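Local coordinates for conserved hypothetical secreted protein (Helicobacter pylori, PDB 4RNZ), which probably acts as a zinc-dependent peptidase of the M23 family on peptidoglycan, and is a determinant of the cell shape of this bacterium, at residues M1-F14 with S36-L48. Numbering follows the deposited sequence.
Sequences MERLVWDKLTLLGF and SAEIQSNVTYYTL
Trp6 drives the edge of its six-membered ring into one face of the Tyr45 ring, a T-shaped pair with planes at 75° and Trp6 CE3 lying 3.7 Å from Tyr45 CD1. The opposite face of the tyrosine receives Leu4, whose CB makes a CH-pi contact 4.0 Å from the ring centroid, so a flat side chain fills the slot between two alternate residues, the second of them just past the strand. Tyr45 reaches that slot because its CG stands between backbone N and carbonyl carbon (chi1 67°), which brings the ring over the partner strand; its hydroxyl shares a water with Val5 O, to which the water donates. The indole offers a flat face, and branched Ile39 sets CG2 over its five-membered ring, 3.5 Å from the centroid. Trp6 NE1, buried with the ring, donates in the ring plane to Leu9 O at 2.8 Å, which fixes the indole's rotation. On the other face of the sheet, the aliphatic stem of Arg3 runs alongside Tyr46, with CG 3.6 Å from Tyr46 CE2. Between these two layers of side chains the strands pair antiparallel, with reciprocal bonds at Glu2-Thr47 and Leu4-Tyr45. Trp6 N continues the ladder to Val43 O, and Trp6 O accepts from Asn42 N within the type II turn of Gln40 to Val43. Within this chain, strand 2-5 is an outermost strand of a five-stranded antiparallel sheet, next to strand 44-49; strand 55-61 follows, its Ile60 touching Trp6 and Ile39, while helix 11-17 lays Phe14 against Tyr45 and Leu11 against Tyr25 of helix 23-26.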
loop_
_atom_site.group_PDB
_atom_site.type_symbol
_atom_site.label_atom_id
_atom_site.label_comp_id
_atom_site.label_asym_id
_atom_site.label_seq_id
_atom_site.Cartn_x
_atom_site.Cartn_y
_atom_site.Cartn_z
ATOM N N MET A 1 8.387 -16.182 19.636
ATOM C CA MET A 1 7.970 -16.803 18.357
ATOM C C MET A 1 9.113 -16.701 17.364
ATOM O O MET A 1 9.977 -15.857 17.510
ATOM C CB MET A 1 6.742 -16.082 17.807
ATOM C CG MET A 1 5.549 -16.110 18.747
ATOM S SD MET A 1 4.014 -15.459 18.041
ATOM C CE MET A 1 3.527 -16.800 16.981
ATOM N N GLU A 2 9.108 -17.564 16.358
ATOM C CA GLU A 2 10.070 -17.493 15.272
ATOM C C GLU A 2 9.562 -16.490 14.237
ATOM O O GLU A 2 8.370 -16.518 13.853
ATOM C CB GLU A 2 10.237 -18.863 14.621
ATOM C CG GLU A 2 11.626 -19.122 14.054
ATOM C CD GLU A 2 11.722 -20.448 13.320
ATOM O OE1 GLU A 2 12.706 -20.639 12.577
ATOM O OE2 GLU A 2 10.807 -21.291 13.476
ATOM N N ARG A 3 10.465 -15.604 13.814
ATOM C CA ARG A 3 10.184 -14.593 12.793
ATOM C C ARG A 3 10.696 -15.091 11.455
ATOM O O ARG A 3 11.886 -15.345 11.301
ATOM C CB ARG A 3 10.877 -13.268 13.140
ATOM C CG ARG A 3 10.484 -12.125 12.224
ATOM C CD ARG A 3 11.174 -10.807 12.559
ATOM N NE ARG A 3 12.630 -10.943 12.502
ATOM C CZ ARG A 3 13.473 -10.482 13.424
ATOM N NH1 ARG A 3 13.025 -9.783 14.469
ATOM N NH2 ARG A 3 14.783 -10.683 13.281
ATOM N N LEU A 4 9.792 -15.195 10.491
ATOM C CA LEU A 4 10.057 -15.826 9.229
ATOM C C LEU A 4 9.522 -14.986 8.086
ATOM O O LEU A 4 8.745 -14.052 8.297
ATOM C CB LEU A 4 9.388 -17.197 9.198
ATOM C CG LEU A 4 9.796 -18.165 10.307
ATOM C CD1 LEU A 4 8.907 -19.403 10.265
ATOM C CD2 LEU A 4 11.254 -18.552 10.165
ATOM N N VAL A 5 9.920 -15.350 6.873
ATOM C CA VAL A 5 9.522 -14.640 5.685
ATOM C C VAL A 5 8.671 -15.512 4.826
ATOM O O VAL A 5 9.051 -16.622 4.510
ATOM C CB VAL A 5 10.747 -14.255 4.844
ATOM C CG1 VAL A 5 10.319 -13.350 3.699
ATOM C CG2 VAL A 5 11.782 -13.580 5.722
ATOM N N TRP A 6 7.511 -15.014 4.434
ATOM C CA TRP A 6 6.604 -15.825 3.640
ATOM C C TRP A 6 7.181 -15.906 2.239
ATOM O O TRP A 6 7.828 -14.981 1.754
ATOM C CB TRP A 6 5.213 -15.213 3.644
ATOM C CG TRP A 6 4.102 -16.081 3.209
ATOM C CD1 TRP A 6 3.632 -16.233 1.944
ATOM C CD2 TRP A 6 3.239 -16.848 4.051
ATOM N NE1 TRP A 6 2.553 -17.072 1.934
ATOM C CE2 TRP A 6 2.282 -17.460 3.217
ATOM C CE3 TRP A 6 3.188 -17.090 5.431
ATOM C CZ2 TRP A 6 1.279 -18.296 3.715
ATOM C CZ3 TRP A 6 2.178 -17.923 5.927
ATOM C CH2 TRP A 6 1.248 -18.513 5.073
ATOM N N ASP A 7 6.972 -17.030 1.593
ATOM C CA ASP A 7 7.529 -17.201 0.275
ATOM C C ASP A 7 6.460 -17.339 -0.785
ATOM O O ASP A 7 6.060 -16.335 -1.374
ATOM C CB ASP A 7 8.482 -18.408 0.244
ATOM C CG ASP A 7 9.258 -18.508 -1.063
ATOM O OD1 ASP A 7 9.232 -17.543 -1.860
ATOM O OD2 ASP A 7 9.883 -19.560 -1.300
ATOM N N LYS A 8 5.874 -18.492 -0.958
ATOM C CA LYS A 8 4.971 -18.727 -2.080
ATOM C C LYS A 8 3.712 -19.483 -1.643
ATOM O O LYS A 8 2.781 -19.599 -2.422
ATOM C CB LYS A 8 5.637 -19.378 -3.303
ATOM C CG LYS A 8 6.733 -18.522 -3.941
ATOM C CD LYS A 8 8.059 -19.272 -4.093
ATOM C CE LYS A 8 8.027 -20.316 -5.191
ATOM N NZ LYS A 8 7.665 -19.715 -6.504
ATOM N N LEU A 9 3.654 -19.971 -0.412
ATOM C CA LEU A 9 2.458 -20.687 0.034
ATOM C C LEU A 9 1.157 -19.868 -0.005
ATOM O O LEU A 9 1.178 -18.651 0.080
ATOM C CB LEU A 9 2.691 -21.226 1.429
ATOM C CG LEU A 9 3.820 -22.252 1.551
ATOM C CD1 LEU A 9 3.905 -22.758 2.983
ATOM C CD2 LEU A 9 3.639 -23.402 0.561
ATOM N N THR A 10 0.031 -20.543 -0.195
ATOM C CA THR A 10 -1.273 -19.979 0.102
ATOM C C THR A 10 -1.607 -20.314 1.568
ATOM O O THR A 10 -0.888 -21.067 2.205
ATOM C CB THR A 10 -2.357 -20.609 -0.773
ATOM O OG1 THR A 10 -2.257 -22.043 -0.663
ATOM C CG2 THR A 10 -2.190 -20.185 -2.228
ATOM N N LEU A 11 -2.693 -19.758 2.095
ATOM C CA LEU A 11 -3.118 -20.126 3.438
ATOM C C LEU A 11 -3.324 -21.651 3.455
ATOM O O LEU A 11 -2.812 -22.357 4.297
ATOM C CB LEU A 11 -4.383 -19.360 3.831
ATOM C CG LEU A 11 -5.041 -19.787 5.136
ATOM C CD1 LEU A 11 -4.060 -19.688 6.314
ATOM C CD2 LEU A 11 -6.298 -18.981 5.391
ATOM N N LEU A 12 -4.021 -22.160 2.455
ATOM C CA LEU A 12 -4.346 -23.582 2.399
ATOM C C LEU A 12 -3.081 -24.441 2.348
ATOM O O LEU A 12 -2.934 -25.434 3.087
ATOM C CB LEU A 12 -5.243 -23.808 1.187
ATOM C CG LEU A 12 -6.142 -25.006 1.023
ATOM C CD1 LEU A 12 -6.953 -25.296 2.277
ATOM C CD2 LEU A 12 -7.038 -24.708 -0.183
ATOM N N GLY A 13 -2.141 -24.039 1.504
ATOM C CA GLY A 13 -0.863 -24.706 1.443
ATOM C C GLY A 13 -0.159 -24.655 2.777
ATOM O O GLY A 13 0.474 -25.615 3.160
ATOM N N PHE A 14 -0.268 -23.535 3.506
ATOM C CA PHE A 14 0.355 -23.449 4.822
ATOM C C PHE A 14 -0.320 -24.422 5.808
ATOM O O PHE A 14 0.346 -25.071 6.629
ATOM C CB PHE A 14 0.303 -21.993 5.327
ATOM C CG PHE A 14 0.932 -21.785 6.666
ATOM C CD1 PHE A 14 2.307 -21.605 6.787
ATOM C CD2 PHE A 14 0.153 -21.744 7.811
ATOM C CE1 PHE A 14 2.877 -21.409 8.030
ATOM C CE2 PHE A 14 0.723 -21.547 9.055
ATOM C CZ PHE A 14 2.080 -21.386 9.173
ATOM N N SER A 36 -8.213 -13.779 3.223
ATOM C CA SER A 36 -7.100 -14.702 3.293
ATOM C C SER A 36 -6.267 -14.790 2.037
ATOM O O SER A 36 -5.148 -15.250 2.096
ATOM C CB SER A 36 -7.605 -16.104 3.641
ATOM O OG SER A 36 -8.173 -16.748 2.507
ATOM N N ALA A 37 -6.796 -14.364 0.895
ATOM C CA ALA A 37 -6.043 -14.412 -0.356
ATOM C C ALA A 37 -4.974 -13.325 -0.457
ATOM O O ALA A 37 -4.200 -13.328 -1.402
ATOM C CB ALA A 37 -6.996 -14.308 -1.553
ATOM N N GLU A 38 -4.926 -12.396 0.488
ATOM C CA GLU A 38 -3.974 -11.278 0.382
ATOM C C GLU A 38 -2.705 -11.411 1.222
ATOM O O GLU A 38 -2.079 -10.409 1.573
ATOM C CB GLU A 38 -4.671 -9.940 0.680
ATOM C CG GLU A 38 -5.414 -9.356 -0.519
ATOM C CD GLU A 38 -4.529 -9.137 -1.772
ATOM O OE1 GLU A 38 -5.027 -9.310 -2.910
ATOM O OE2 GLU A 38 -3.339 -8.776 -1.643
ATOM N N ILE A 39 -2.293 -12.639 1.503
ATOM C CA ILE A 39 -1.009 -12.870 2.140
ATOM C C ILE A 39 0.040 -12.643 1.059
ATOM O O ILE A 39 0.098 -13.378 0.078
ATOM C CB ILE A 39 -0.873 -14.305 2.683
ATOM C CG1 ILE A 39 -1.957 -14.618 3.718
ATOM C CG2 ILE A 39 0.503 -14.503 3.296
ATOM C CD1 ILE A 39 -1.967 -16.078 4.118
ATOM N N GLN A 40 0.865 -11.625 1.216
ATOM C CA GLN A 40 1.852 -11.327 0.179
ATOM C C GLN A 40 3.153 -12.068 0.396
ATOM O O GLN A 40 3.600 -12.280 1.533
ATOM C CB GLN A 40 2.086 -9.815 0.087
ATOM C CG GLN A 40 0.832 -9.071 -0.353
ATOM C CD GLN A 40 0.271 -9.615 -1.671
ATOM O OE1 GLN A 40 0.994 -9.719 -2.668
ATOM N NE2 GLN A 40 -1.015 -9.969 -1.680
ATOM N N SER A 41 3.796 -12.449 -0.696
ATOM C CA SER A 41 5.094 -13.066 -0.569
ATOM C C SER A 41 6.041 -12.044 0.064
ATOM O O SER A 41 5.845 -10.833 -0.026
ATOM C CB SER A 41 5.617 -13.584 -1.915
ATOM O OG SER A 41 6.023 -12.523 -2.737
ATOM N N ASN A 42 7.048 -12.533 0.759
ATOM C CA ASN A 42 7.949 -11.647 1.484
ATOM C C ASN A 42 7.441 -10.924 2.719
ATOM O O ASN A 42 8.225 -10.237 3.357
ATOM C CB ASN A 42 8.580 -10.615 0.547
ATOM C CG ASN A 42 9.839 -11.129 -0.067
ATOM O OD1 ASN A 42 9.799 -11.966 -0.971
ATOM N ND2 ASN A 42 10.975 -10.668 0.445
ATOM N N VAL A 43 6.172 -11.063 3.092
ATOM C CA VAL A 43 5.771 -10.544 4.399
ATOM C C VAL A 43 6.439 -11.342 5.512
ATOM O O VAL A 43 6.659 -12.545 5.377
ATOM C CB VAL A 43 4.255 -10.571 4.638
ATOM C CG1 VAL A 43 3.560 -9.739 3.573
ATOM C CG2 VAL A 43 3.712 -11.999 4.730
ATOM N N THR A 44 6.747 -10.661 6.603
ATOM C CA THR A 44 7.315 -11.314 7.759
ATOM C C THR A 44 6.152 -11.849 8.609
ATOM O O THR A 44 5.200 -11.135 8.877
ATOM C CB THR A 44 8.158 -10.334 8.575
ATOM O OG1 THR A 44 9.354 -10.084 7.860
ATOM C CG2 THR A 44 8.522 -10.900 9.984
ATOM N N TYR A 45 6.233 -13.110 9.007
ATOM C CA TYR A 45 5.190 -13.702 9.820
ATOM C C TYR A 45 5.839 -14.389 11.007
ATOM O O TYR A 45 7.073 -14.513 11.069
ATOM C CB TYR A 45 4.309 -14.674 9.015
ATOM C CG TYR A 45 4.987 -15.945 8.536
ATOM C CD1 TYR A 45 5.955 -15.916 7.516
ATOM C CD2 TYR A 45 4.631 -17.188 9.070
ATOM C CE1 TYR A 45 6.572 -17.088 7.074
ATOM C CE2 TYR A 45 5.247 -18.364 8.634
ATOM C CZ TYR A 45 6.211 -18.306 7.645
ATOM O OH TYR A 45 6.801 -19.460 7.211
ATOM N N TYR A 46 5.000 -14.858 11.918
ATOM C CA TYR A 46 5.473 -15.385 13.192
ATOM C C TYR A 46 4.804 -16.710 13.494
ATOM O O TYR A 46 3.595 -16.873 13.298
ATOM C CB TYR A 46 5.212 -14.395 14.324
ATOM C CG TYR A 46 5.807 -13.021 14.071
ATOM C CD1 TYR A 46 5.107 -12.072 13.329
ATOM C CD2 TYR A 46 7.088 -12.680 14.536
ATOM C CE1 TYR A 46 5.656 -10.824 13.066
ATOM C CE2 TYR A 46 7.633 -11.425 14.291
ATOM C CZ TYR A 46 6.905 -10.502 13.551
ATOM O OH TYR A 46 7.403 -9.250 13.271
ATOM N N THR A 47 5.604 -17.651 13.985
ATOM C CA THR A 47 5.106 -18.956 14.377
ATOM C C THR A 47 5.635 -19.385 15.755
ATOM O O THR A 47 6.702 -18.943 16.226
ATOM C CB THR A 47 5.471 -20.049 13.354
ATOM O OG1 THR A 47 6.893 -20.229 13.302
ATOM C CG2 THR A 47 4.934 -19.724 11.976
ATOM N N LEU A 48 4.854 -20.250 16.395
ATOM C CA LEU A 48 5.230 -20.861 17.663
ATOM C C LEU A 48 4.908 -22.333 17.554
ATOM O O LEU A 48 3.772 -22.701 17.173
ATOM C CB LEU A 48 4.443 -20.271 18.827
ATOM C CG LEU A 48 4.818 -20.831 20.214
ATOM C CD1 LEU A 48 6.219 -20.419 20.639
ATOM C CD2 LEU A 48 3.800 -20.397 21.252
HETATM O O HOH W 1 8.165 -21.859 15.021
HETATM O O HOH W 2 8.522 -19.187 5.420
HETATM O O HOH W 3 -3.824 -17.281 0.848
#